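Side-chain contacts in response regulator aspartate phosphatase I (Bacillus subtilis subsp. subtilis, PDB 4I1A), which dephosphorylates the sporulation phosphotransferase Spo0F and activates the mobile element ICEBs1 by inactivating its repressor ImmR: residues 164-169 with 187-192; 261-266 with 303-308; 268-273 with 311-316; 346-351 with 358-363. All blocks are in the same frame, centred on the assembly; numbering follows the deposited sequence.

Contact 1. Residues 164-169 with 187-192; sequences NYANRA and QFIVAG
A166 meets V190 where the segments 164-169 and 187-192, from helices 159-173 and 180-196, run nearly antiparallel, their axes at 151° and 8.9 Å apart at closest approach. Here the CA atoms of A166 and V190 come within 6.2 Å, and alanine suits the place because a single methyl leaves room for a branched residue opposite. The tight part is buried and apolar: A166 CB lies 3.8 Å from V190 CG2 and 3.9 Å from I189 CG2, so one methyl touches a branch of each of two successive residues. V190 uses just one of its two branches. Its CG1 stands anti to the backbone N (chi1 170°), which leaves CG2 to face the other helix. I189 touches A166 mainly through its CG2; the end of its chain leads away, and the residue also packs on Y151 of helix 139-155.

On the looser, partly exposed side lies N167. Its side chain crosses that of V190 at about a right angle, and OD1 reaches to 3.5 Å from V190 CG2, a van der Waals touch in which the methyl offers no polar hydrogen. An asparagine is at home at such a border, since its amide can lie against the valine while the residue keeps some access to water. Beyond the contact, Q187 OE1 bonds to S210 OG of the following helix 200-215. Small-residue packing between neighbouring antiparallel helices is characteristic of the tetratricopeptide-repeat solenoid, and here it joins the predicted second repeat to the predicted third.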
# COMPACT_ATOMS: atom_id res chain seq x y z
N ASN A 164 -2.65 -17.08 -3.73
CA ASN A 164 -3.27 -18.25 -4.34
C ASN A 164 -4.73 -17.96 -4.68
O ASN A 164 -5.17 -18.18 -5.81
CB ASN A 164 -3.18 -19.46 -3.41
CG ASN A 164 -3.65 -20.76 -4.07
OD1 ASN A 164 -4.85 -21.01 -4.20
ND2 ASN A 164 -2.69 -21.58 -4.49
N TYR A 165 -5.48 -17.46 -3.71
CA TYR A 165 -6.89 -17.18 -3.92
C TYR A 165 -7.12 -16.02 -4.89
O TYR A 165 -8.13 -15.98 -5.58
CB TYR A 165 -7.62 -16.97 -2.59
CG TYR A 165 -7.94 -18.28 -1.89
CD1 TYR A 165 -9.08 -19.00 -2.22
CD2 TYR A 165 -7.09 -18.80 -0.92
CE1 TYR A 165 -9.38 -20.21 -1.58
CE2 TYR A 165 -7.37 -20.00 -0.29
CZ TYR A 165 -8.52 -20.70 -0.63
OH TYR A 165 -8.79 -21.89 0.01
N ALA A 166 -6.16 -15.10 -4.94
CA ALA A 166 -6.25 -13.96 -5.84
C ALA A 166 -6.10 -14.42 -7.28
O ALA A 166 -6.91 -14.07 -8.14
CB ALA A 166 -5.18 -12.93 -5.50
N ASN A 167 -5.06 -15.20 -7.53
CA ASN A 167 -4.83 -15.74 -8.87
C ASN A 167 -6.00 -16.55 -9.43
O ASN A 167 -6.33 -16.43 -10.61
CB ASN A 167 -3.52 -16.54 -8.94
CG ASN A 167 -2.30 -15.65 -9.02
OD1 ASN A 167 -2.27 -14.68 -9.79
ND2 ASN A 167 -1.28 -15.96 -8.23
N ARG A 168 -6.62 -17.37 -8.57
CA ARG A 168 -7.75 -18.19 -9.00
C ARG A 168 -8.91 -17.31 -9.44
O ARG A 168 -9.57 -17.60 -10.43
CB ARG A 168 -8.21 -19.14 -7.88
CG ARG A 168 -7.26 -20.29 -7.58
CD ARG A 168 -7.95 -21.33 -6.71
NE ARG A 168 -9.22 -21.77 -7.30
CZ ARG A 168 -9.39 -22.87 -8.04
NH1 ARG A 168 -8.36 -23.67 -8.28
NH2 ARG A 168 -10.58 -23.17 -8.53
N ALA A 169 -9.16 -16.24 -8.69
CA ALA A 169 -10.17 -15.26 -9.07
C ALA A 169 -9.76 -14.51 -10.33
O ALA A 169 -10.58 -14.29 -11.23
CB ALA A 169 -10.41 -14.27 -7.94
N GLN A 187 -5.55 -8.15 -9.54
CA GLN A 187 -4.16 -7.82 -9.82
C GLN A 187 -3.52 -6.95 -8.72
O GLN A 187 -2.35 -7.12 -8.42
CB GLN A 187 -4.03 -7.13 -11.18
CG GLN A 187 -4.43 -8.00 -12.36
CD GLN A 187 -4.43 -7.22 -13.68
OE1 GLN A 187 -4.66 -6.01 -13.69
NE2 GLN A 187 -4.15 -7.90 -14.78
N PHE A 188 -4.28 -6.03 -8.12
CA PHE A 188 -3.75 -5.23 -7.02
C PHE A 188 -3.41 -6.13 -5.85
O PHE A 188 -2.40 -5.92 -5.18
CB PHE A 188 -4.74 -4.14 -6.53
CG PHE A 188 -4.80 -2.91 -7.41
CD1 PHE A 188 -4.15 -2.86 -8.64
CD2 PHE A 188 -5.54 -1.80 -7.02
CE1 PHE A 188 -4.22 -1.73 -9.46
CE2 PHE A 188 -5.62 -0.66 -7.83
CZ PHE A 188 -4.96 -0.62 -9.06
N ILE A 189 -4.26 -7.11 -5.58
CA ILE A 189 -3.99 -8.03 -4.47
C ILE A 189 -2.71 -8.82 -4.75
O ILE A 189 -1.84 -8.93 -3.88
CB ILE A 189 -5.16 -9.02 -4.24
CG1 ILE A 189 -6.47 -8.26 -4.04
CG2 ILE A 189 -4.89 -9.91 -3.03
CD1 ILE A 189 -6.52 -7.47 -2.76
N VAL A 190 -2.59 -9.35 -5.97
CA VAL A 190 -1.40 -10.10 -6.35
C VAL A 190 -0.17 -9.25 -6.13
O VAL A 190 0.76 -9.65 -5.42
CB VAL A 190 -1.47 -10.57 -7.83
CG1 VAL A 190 -0.12 -11.13 -8.26
CG2 VAL A 190 -2.56 -11.64 -8.00
N ALA A 191 -0.19 -8.05 -6.70
CA ALA A 191 0.91 -7.09 -6.61
C ALA A 191 1.19 -6.61 -5.18
O ALA A 191 2.35 -6.42 -4.82
CB ALA A 191 0.66 -5.93 -7.51
N GLY A 192 0.14 -6.39 -4.39
CA GLY A 192 0.29 -6.06 -2.98
C GLY A 192 1.01 -7.17 -2.22
O GLY A 192 1.89 -6.92 -1.39

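Contact 2. Residues 261-266 with 303-308; sequences FLTKTL and AKFKIL
F305 has CG anti to its own carbonyl carbon (chi1 -80°), which swings the ring across to helix 261-275, while T263, with OG1 beside the backbone N (chi1 -57°), turns its methyl CG2 to meet that ring. The two touch at the ring's edge: T263 CG2 lies in the ring plane, 4.0 Å from F305 CE2. The tip of the ring goes on to the backbone, where F305 CZ is 4.1 Å from T263 O and 4.2 Å from L266 C. A long, flat side chain suits this place, because the nearest CA atoms, those of L266 and F305, are 9.8 Å apart and the phenyl spans the distance. Threonine suits the other side, having a methyl for the ring.

Within helix 261-275, F261 O is gripped twice by T265, by its backbone N and by its OG1 at 2.7 Å, from opposite faces of the carbonyl plane. This ties the hydroxyl of T265 to the backbone one turn earlier.

Around the contact, F267 meets the F305 ring edge-to-face. Helix 279-295, which lies between the two in sequence, packs on T263 through I292 and on L266 through Y285, while L251 of helix 240-257 touches L266.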
# COMPACT_ATOMS: atom_id res chain seq x y z
N PHE A 261 -6.15 9.34 -1.53
CA PHE A 261 -4.83 8.94 -2.03
C PHE A 261 -3.97 10.13 -2.46
O PHE A 261 -2.80 9.96 -2.80
CB PHE A 261 -4.95 7.96 -3.20
CG PHE A 261 -5.25 6.54 -2.79
CD1 PHE A 261 -4.68 5.99 -1.66
CD2 PHE A 261 -6.11 5.75 -3.56
CE1 PHE A 261 -4.96 4.67 -1.29
CE2 PHE A 261 -6.39 4.45 -3.21
CZ PHE A 261 -5.82 3.91 -2.06
N LEU A 262 -4.56 11.31 -2.46
CA LEU A 262 -3.85 12.52 -2.83
C LEU A 262 -2.67 12.75 -1.89
O LEU A 262 -1.56 13.06 -2.33
CB LEU A 262 -4.80 13.72 -2.77
CG LEU A 262 -4.25 15.09 -3.12
CD1 LEU A 262 -3.45 15.01 -4.40
CD2 LEU A 262 -5.40 16.09 -3.28
N THR A 263 -2.89 12.55 -0.60
CA THR A 263 -1.86 12.83 0.39
C THR A 263 -0.66 11.89 0.25
O THR A 263 0.50 12.32 0.28
CB THR A 263 -2.43 12.76 1.83
OG1 THR A 263 -3.53 13.68 1.95
CG2 THR A 263 -1.35 13.13 2.82
N LYS A 264 -0.95 10.61 0.08
CA LYS A 264 0.07 9.57 -0.02
C LYS A 264 0.91 9.74 -1.29
O LYS A 264 2.12 9.54 -1.29
CB LYS A 264 -0.63 8.21 0.00
CG LYS A 264 0.20 7.06 -0.52
CD LYS A 264 -0.46 5.72 -0.22
CE LYS A 264 0.54 4.57 -0.46
NZ LYS A 264 -0.08 3.21 -0.39
N THR A 265 0.24 10.12 -2.38
CA THR A 265 0.90 10.42 -3.64
C THR A 265 1.84 11.63 -3.52
O THR A 265 2.94 11.63 -4.07
CB THR A 265 -0.17 10.69 -4.73
OG1 THR A 265 -1.05 9.56 -4.81
CG2 THR A 265 0.44 10.96 -6.10
N LEU A 266 1.40 12.68 -2.83
CA LEU A 266 2.25 13.86 -2.65
C LEU A 266 3.41 13.52 -1.73
O LEU A 266 4.53 14.02 -1.90
CB LEU A 266 1.46 15.05 -2.08
CG LEU A 266 0.59 15.78 -3.10
CD1 LEU A 266 -0.53 16.55 -2.39
CD2 LEU A 266 1.44 16.72 -3.98
N ALA A 303 2.53 13.03 10.59
CA ALA A 303 3.73 12.50 11.22
C ALA A 303 4.78 12.10 10.17
O ALA A 303 5.98 12.32 10.34
CB ALA A 303 3.39 11.33 12.13
N LYS A 304 4.32 11.52 9.07
CA LYS A 304 5.25 11.12 8.03
C LYS A 304 5.93 12.31 7.35
O LYS A 304 7.14 12.28 7.11
CB LYS A 304 4.59 10.17 7.03
CG LYS A 304 4.33 8.77 7.62
CD LYS A 304 3.42 7.92 6.74
CE LYS A 304 3.39 6.48 7.27
NZ LYS A 304 2.30 5.66 6.68
N PHE A 305 5.17 13.36 7.03
CA PHE A 305 5.78 14.60 6.51
C PHE A 305 6.80 15.19 7.49
O PHE A 305 7.85 15.68 7.08
CB PHE A 305 4.74 15.64 6.10
CG PHE A 305 4.14 15.38 4.75
CD1 PHE A 305 4.91 15.57 3.60
CD2 PHE A 305 2.84 14.91 4.61
CE1 PHE A 305 4.37 15.32 2.33
CE2 PHE A 305 2.30 14.66 3.35
CZ PHE A 305 3.06 14.87 2.22
N LYS A 306 6.53 15.06 8.79
CA LYS A 306 7.48 15.50 9.81
C LYS A 306 8.83 14.77 9.76
O LYS A 306 9.87 15.34 10.11
CB LYS A 306 6.89 15.44 11.23
CG LYS A 306 5.67 16.34 11.44
CD LYS A 306 5.84 17.72 10.78
CE LYS A 306 4.49 18.38 10.43
NZ LYS A 306 3.68 17.59 9.43
N ILE A 307 8.82 13.52 9.31
CA ILE A 307 10.06 12.77 9.12
C ILE A 307 10.86 13.35 7.95
O ILE A 307 12.07 13.60 8.07
CB ILE A 307 9.82 11.26 8.86
CG1 ILE A 307 9.21 10.59 10.10
CG2 ILE A 307 11.14 10.56 8.47
CD1 ILE A 307 8.72 9.15 9.82
N LEU A 308 10.18 13.59 6.83
CA LEU A 308 10.82 14.24 5.69
C LEU A 308 11.36 15.62 6.09
O LEU A 308 12.48 15.99 5.74
CB LEU A 308 9.82 14.38 4.54
CG LEU A 308 9.31 13.08 3.90
CD1 LEU A 308 8.60 13.42 2.61
CD2 LEU A 308 10.43 12.02 3.66

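Contact 3. Residues 268-273 with 311-316; sequences TLTYVE and LFFSDG
L311, F312 and F313 pack against Y271 and T270 of helix 261-275, an all-helical packing within the tetratricopeptide-repeat superhelix. The backbone widens here into a pi-type turn, and all three residues direct their CB atoms toward segment 268-273.

L311 comes first and makes the lightest touch, its CD2 standing 4.4 Å from Y271 OH; it also packs on V344 and Y347 of helix 334-351. F312 follows and presents its ring edge, with CE2 at 3.7 Å from Y271 CE1, the two side chains crossing at about a right angle. Y271 can meet it because its CG lies anti to the backbone N (chi1 -158°), which brings back the end of a side chain that starts out away from this segment. One face of the F312 ring carries L311 CB, 3.8 Å above the plane and near the rim. A phenylalanine serves well here, since it offers an edge to one neighbour and a face to another.

F313 is third, and F312 CB sits over the centre of its ring. The edge of the F313 ring reaches T270, whose OG1 is bonded to L266 O within its own helix, leaving the methyl for packing: T270 CG2 lies at the ring edge, 3.8 Å from F313 CE2.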
# COMPACT_ATOMS: atom_id res chain seq x y z
N THR A 268 4.89 10.51 -1.36
CA THR A 268 5.81 9.68 -2.14
C THR A 268 6.57 10.52 -3.16
O THR A 268 7.77 10.35 -3.35
CB THR A 268 5.05 8.53 -2.85
OG1 THR A 268 4.17 7.90 -1.91
CG2 THR A 268 6.02 7.47 -3.44
N LEU A 269 5.86 11.45 -3.79
CA LEU A 269 6.47 12.37 -4.74
C LEU A 269 7.54 13.22 -4.05
O LEU A 269 8.65 13.36 -4.56
CB LEU A 269 5.39 13.26 -5.37
CG LEU A 269 5.73 14.12 -6.58
CD1 LEU A 269 6.51 13.34 -7.63
CD2 LEU A 269 4.45 14.66 -7.20
N THR A 270 7.20 13.77 -2.89
CA THR A 270 8.13 14.59 -2.13
C THR A 270 9.39 13.81 -1.82
O THR A 270 10.52 14.28 -2.02
CB THR A 270 7.53 15.05 -0.78
OG1 THR A 270 6.31 15.77 -1.01
CG2 THR A 270 8.51 15.93 -0.02
N TYR A 271 9.19 12.60 -1.31
CA TYR A 271 10.31 11.77 -0.90
C TYR A 271 11.21 11.41 -2.10
O TYR A 271 12.43 11.53 -2.02
CB TYR A 271 9.80 10.51 -0.20
CG TYR A 271 10.83 9.87 0.70
CD1 TYR A 271 12.09 10.44 0.87
CD2 TYR A 271 10.53 8.69 1.37
CE1 TYR A 271 13.03 9.84 1.70
CE2 TYR A 271 11.46 8.09 2.19
CZ TYR A 271 12.70 8.67 2.35
OH TYR A 271 13.61 8.05 3.17
N VAL A 272 10.58 10.97 -3.19
CA VAL A 272 11.30 10.63 -4.41
C VAL A 272 12.21 11.77 -4.90
O VAL A 272 13.37 11.55 -5.27
CB VAL A 272 10.32 10.19 -5.53
CG1 VAL A 272 10.95 10.32 -6.91
CG2 VAL A 272 9.87 8.77 -5.28
N GLU A 273 11.69 12.99 -4.87
CA GLU A 273 12.45 14.15 -5.34
C GLU A 273 13.59 14.50 -4.39
O GLU A 273 14.67 14.92 -4.82
CB GLU A 273 11.53 15.35 -5.53
CG GLU A 273 10.56 15.20 -6.71
CD GLU A 273 11.28 15.12 -8.05
OE1 GLU A 273 12.30 15.81 -8.20
OE2 GLU A 273 10.82 14.38 -8.95
N LEU A 311 14.43 15.29 8.15
CA LEU A 311 15.45 14.77 7.25
C LEU A 311 15.94 15.84 6.26
O LEU A 311 17.13 15.99 6.07
CB LEU A 311 14.85 13.59 6.47
CG LEU A 311 15.46 12.19 6.41
CD1 LEU A 311 16.24 11.83 7.65
CD2 LEU A 311 14.35 11.19 6.16
N PHE A 312 15.02 16.58 5.64
CA PHE A 312 15.40 17.41 4.48
C PHE A 312 15.13 18.91 4.57
O PHE A 312 15.84 19.70 3.95
CB PHE A 312 14.73 16.88 3.19
CG PHE A 312 15.04 15.43 2.88
CD1 PHE A 312 16.33 15.03 2.56
CD2 PHE A 312 14.04 14.48 2.89
CE1 PHE A 312 16.62 13.70 2.28
CE2 PHE A 312 14.32 13.15 2.61
CZ PHE A 312 15.62 12.76 2.30
N PHE A 313 14.08 19.30 5.29
CA PHE A 313 13.51 20.64 5.12
C PHE A 313 13.57 21.55 6.36
O PHE A 313 12.88 22.57 6.43
CB PHE A 313 12.07 20.51 4.60
CG PHE A 313 11.99 19.75 3.30
CD1 PHE A 313 12.75 20.14 2.20
CD2 PHE A 313 11.17 18.65 3.18
CE1 PHE A 313 12.68 19.44 1.00
CE2 PHE A 313 11.09 17.93 1.98
CZ PHE A 313 11.84 18.33 0.90
N SER A 314 14.39 21.18 7.32
CA SER A 314 14.70 22.02 8.46
C SER A 314 16.20 22.17 8.40
O SER A 314 16.80 21.98 7.34
CB SER A 314 14.25 21.34 9.77
OG SER A 314 14.47 19.94 9.73
N ASP A 315 16.83 22.51 9.51
CA ASP A 315 18.28 22.60 9.45
C ASP A 315 18.92 21.40 10.14
O ASP A 315 19.99 21.49 10.72
CB ASP A 315 18.79 23.92 10.04
CG ASP A 315 20.17 24.29 9.52
OD1 ASP A 315 20.55 23.76 8.46
OD2 ASP A 315 20.86 25.10 10.17
N GLY A 316 18.23 20.27 10.06
CA GLY A 316 18.66 19.08 10.76
C GLY A 316 17.98 19.00 12.12
O GLY A 316 18.63 18.75 13.13

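Contact 4. Residues 346-351 with 358-363; sequences DYFHEQ and NEYYRM
D346 and Y361 face each other across two antiparallel segments, 346-351 and 358-363, whose axes run at 157° and approach to 9.4 Å, with the two CA atoms 8.4 Å apart. D346 sets off away from the partner, but its CG lies beside the backbone N (chi1 -70°), and this turns the carboxylate back until OD1 accepts a hydrogen bond of 2.7 Å from Y361 OH. The bond uses the anti lone pair of OD1, the one facing away from OD2. D346 OD1 sits at the edge of the tyrosine ring, near its plane, while carboxylate and ring planes are turned 52° against each other. Tyrosine suits this place because its ring is long enough to cross the groove and its hydroxyl gives the acid a donor; Y361 OH also lies 3.5 Å from D346 CA, so the ring end rests on the helix backbone. H349 flanks it on the exposed side, its CB 4.1 Å from Y361 OH.

Both segments lie in the predicted sixth tetratricopeptide repeat, a pair of antiparallel helices, here 334-351 and 354-373. A phenylalanine in place of Y361 would probably leave the D346 carboxylate without its hydroxyl donor and freer to turn.

The buried side of the same groove is aromatic. F348 CE2 meets Y360 CE2 at 4.2 Å, a light apolar touch between rings. Both residues also pack on I321 of helix 318-330, and L356 adds a further apolar neighbour to F348.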
# COMPACT_ATOMS: atom_id res chain seq x y z
N ASP A 346 19.52 4.27 6.94
CA ASP A 346 20.39 4.21 5.75
C ASP A 346 20.96 5.58 5.43
O ASP A 346 22.16 5.74 5.18
CB ASP A 346 19.65 3.66 4.52
CG ASP A 346 19.33 2.17 4.64
OD1 ASP A 346 19.83 1.51 5.58
OD2 ASP A 346 18.56 1.67 3.79
N TYR A 347 20.08 6.57 5.46
CA TYR A 347 20.43 7.95 5.18
C TYR A 347 21.54 8.48 6.10
O TYR A 347 22.48 9.12 5.63
CB TYR A 347 19.17 8.83 5.27
CG TYR A 347 19.44 10.30 5.18
CD1 TYR A 347 19.77 11.05 6.31
CD2 TYR A 347 19.40 10.95 3.95
CE1 TYR A 347 20.04 12.40 6.22
CE2 TYR A 347 19.68 12.31 3.86
CZ TYR A 347 19.99 13.03 4.99
OH TYR A 347 20.25 14.39 4.90
N PHE A 348 21.44 8.22 7.39
CA PHE A 348 22.47 8.65 8.33
C PHE A 348 23.76 7.85 8.16
O PHE A 348 24.86 8.38 8.38
CB PHE A 348 21.97 8.58 9.78
CG PHE A 348 20.96 9.65 10.12
CD1 PHE A 348 21.17 10.96 9.72
CD2 PHE A 348 19.79 9.34 10.80
CE1 PHE A 348 20.23 11.96 10.01
CE2 PHE A 348 18.86 10.32 11.09
CZ PHE A 348 19.08 11.63 10.69
N HIS A 349 23.64 6.60 7.75
CA HIS A 349 24.81 5.81 7.41
C HIS A 349 25.56 6.45 6.23
O HIS A 349 26.78 6.61 6.27
CB HIS A 349 24.43 4.37 7.09
CG HIS A 349 25.55 3.56 6.53
ND1 HIS A 349 26.38 2.79 7.32
CD2 HIS A 349 25.99 3.40 5.26
CE1 HIS A 349 27.28 2.20 6.57
NE2 HIS A 349 27.07 2.55 5.31
N GLU A 350 24.82 6.86 5.20
CA GLU A 350 25.44 7.48 4.03
C GLU A 350 26.13 8.78 4.38
O GLU A 350 27.12 9.14 3.77
CB GLU A 350 24.42 7.68 2.90
CG GLU A 350 23.98 6.39 2.22
CD GLU A 350 25.15 5.63 1.58
OE1 GLU A 350 26.05 6.28 1.00
OE2 GLU A 350 25.15 4.38 1.66
N GLN A 351 25.60 9.48 5.39
CA GLN A 351 26.20 10.73 5.87
C GLN A 351 27.41 10.51 6.78
O GLN A 351 28.16 11.45 7.04
CB GLN A 351 25.16 11.56 6.63
CG GLN A 351 24.11 12.22 5.77
CD GLN A 351 23.39 13.34 6.51
OE1 GLN A 351 23.32 13.33 7.74
NE2 GLN A 351 22.88 14.31 5.76
N ASN A 358 22.77 3.92 13.99
CA ASN A 358 22.55 2.77 14.87
C ASN A 358 21.25 2.85 15.67
O ASN A 358 20.56 1.84 15.82
CB ASN A 358 23.73 2.58 15.82
CG ASN A 358 24.84 1.76 15.21
OD1 ASN A 358 24.92 1.60 13.98
ND2 ASN A 358 25.71 1.24 16.06
N GLU A 359 20.94 4.05 16.16
CA GLU A 359 19.71 4.29 16.92
C GLU A 359 18.50 3.89 16.13
O GLU A 359 17.56 3.32 16.66
CB GLU A 359 19.61 5.76 17.34
CG GLU A 359 18.22 6.19 17.80
CD GLU A 359 18.23 7.50 18.57
OE1 GLU A 359 19.03 7.63 19.51
OE2 GLU A 359 17.43 8.40 18.22
N TYR A 360 18.53 4.16 14.83
CA TYR A 360 17.40 3.88 13.98
C TYR A 360 17.35 2.43 13.46
O TYR A 360 16.27 1.90 13.21
CB TYR A 360 17.29 4.93 12.86
CG TYR A 360 16.64 6.20 13.38
CD1 TYR A 360 15.25 6.28 13.52
CD2 TYR A 360 17.41 7.29 13.78
CE1 TYR A 360 14.66 7.41 14.02
CE2 TYR A 360 16.82 8.44 14.28
CZ TYR A 360 15.44 8.49 14.40
OH TYR A 360 14.83 9.61 14.90
N TYR A 361 18.52 1.79 13.32
CA TYR A 361 18.53 0.35 13.03
C TYR A 361 17.95 -0.38 14.23
O TYR A 361 17.16 -1.32 14.06
CB TYR A 361 19.94 -0.18 12.68
CG TYR A 361 20.42 0.24 11.29
CD1 TYR A 361 19.63 -0.00 10.16
CD2 TYR A 361 21.65 0.88 11.12
CE1 TYR A 361 20.07 0.38 8.88
CE2 TYR A 361 22.09 1.27 9.85
CZ TYR A 361 21.28 1.02 8.74
OH TYR A 361 21.68 1.41 7.48
N ARG A 362 18.32 0.07 15.44
CA ARG A 362 17.80 -0.52 16.68
C ARG A 362 16.30 -0.39 16.74
O ARG A 362 15.61 -1.31 17.16
CB ARG A 362 18.42 0.14 17.92
CG ARG A 362 19.91 -0.16 18.09
CD ARG A 362 20.45 0.32 19.44
NE ARG A 362 21.14 -0.78 20.11
CZ ARG A 362 20.95 -1.13 21.37
NH1 ARG A 362 20.11 -0.45 22.12
NH2 ARG A 362 21.62 -2.15 21.87
N MET A 363 15.80 0.75 16.29
CA MET A 363 14.37 1.00 16.35
C MET A 363 13.61 0.10 15.40
O MET A 363 12.53 -0.40 15.73
CB MET A 363 14.04 2.46 16.05
CG MET A 363 12.61 2.82 16.40
SD MET A 363 12.38 4.58 16.39
CE MET A 363 12.35 4.77 14.65

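How the contacts relate
From the N terminus, contact 1 closes first, joining helices 159-173 and 180-196 across the turn between them, on the other side of the chain's centre from the other three contacts. Contact 2 then opens on helix 261-275 and reaches past helix 279-295 to helix 299-313. Contact 3 uses the same two helices, and the segments of contacts 2 and 3 alternate, so the contacts cross rather than nest; their centres are 10 Å apart, and L308 packs on both T270 and Y271. Contact 4 closes the short turn between helices 334-351 and 354-373. It is in series with contact 3, yet F312 touches Y347, which ties the C-terminal hairpin to helix 299-313.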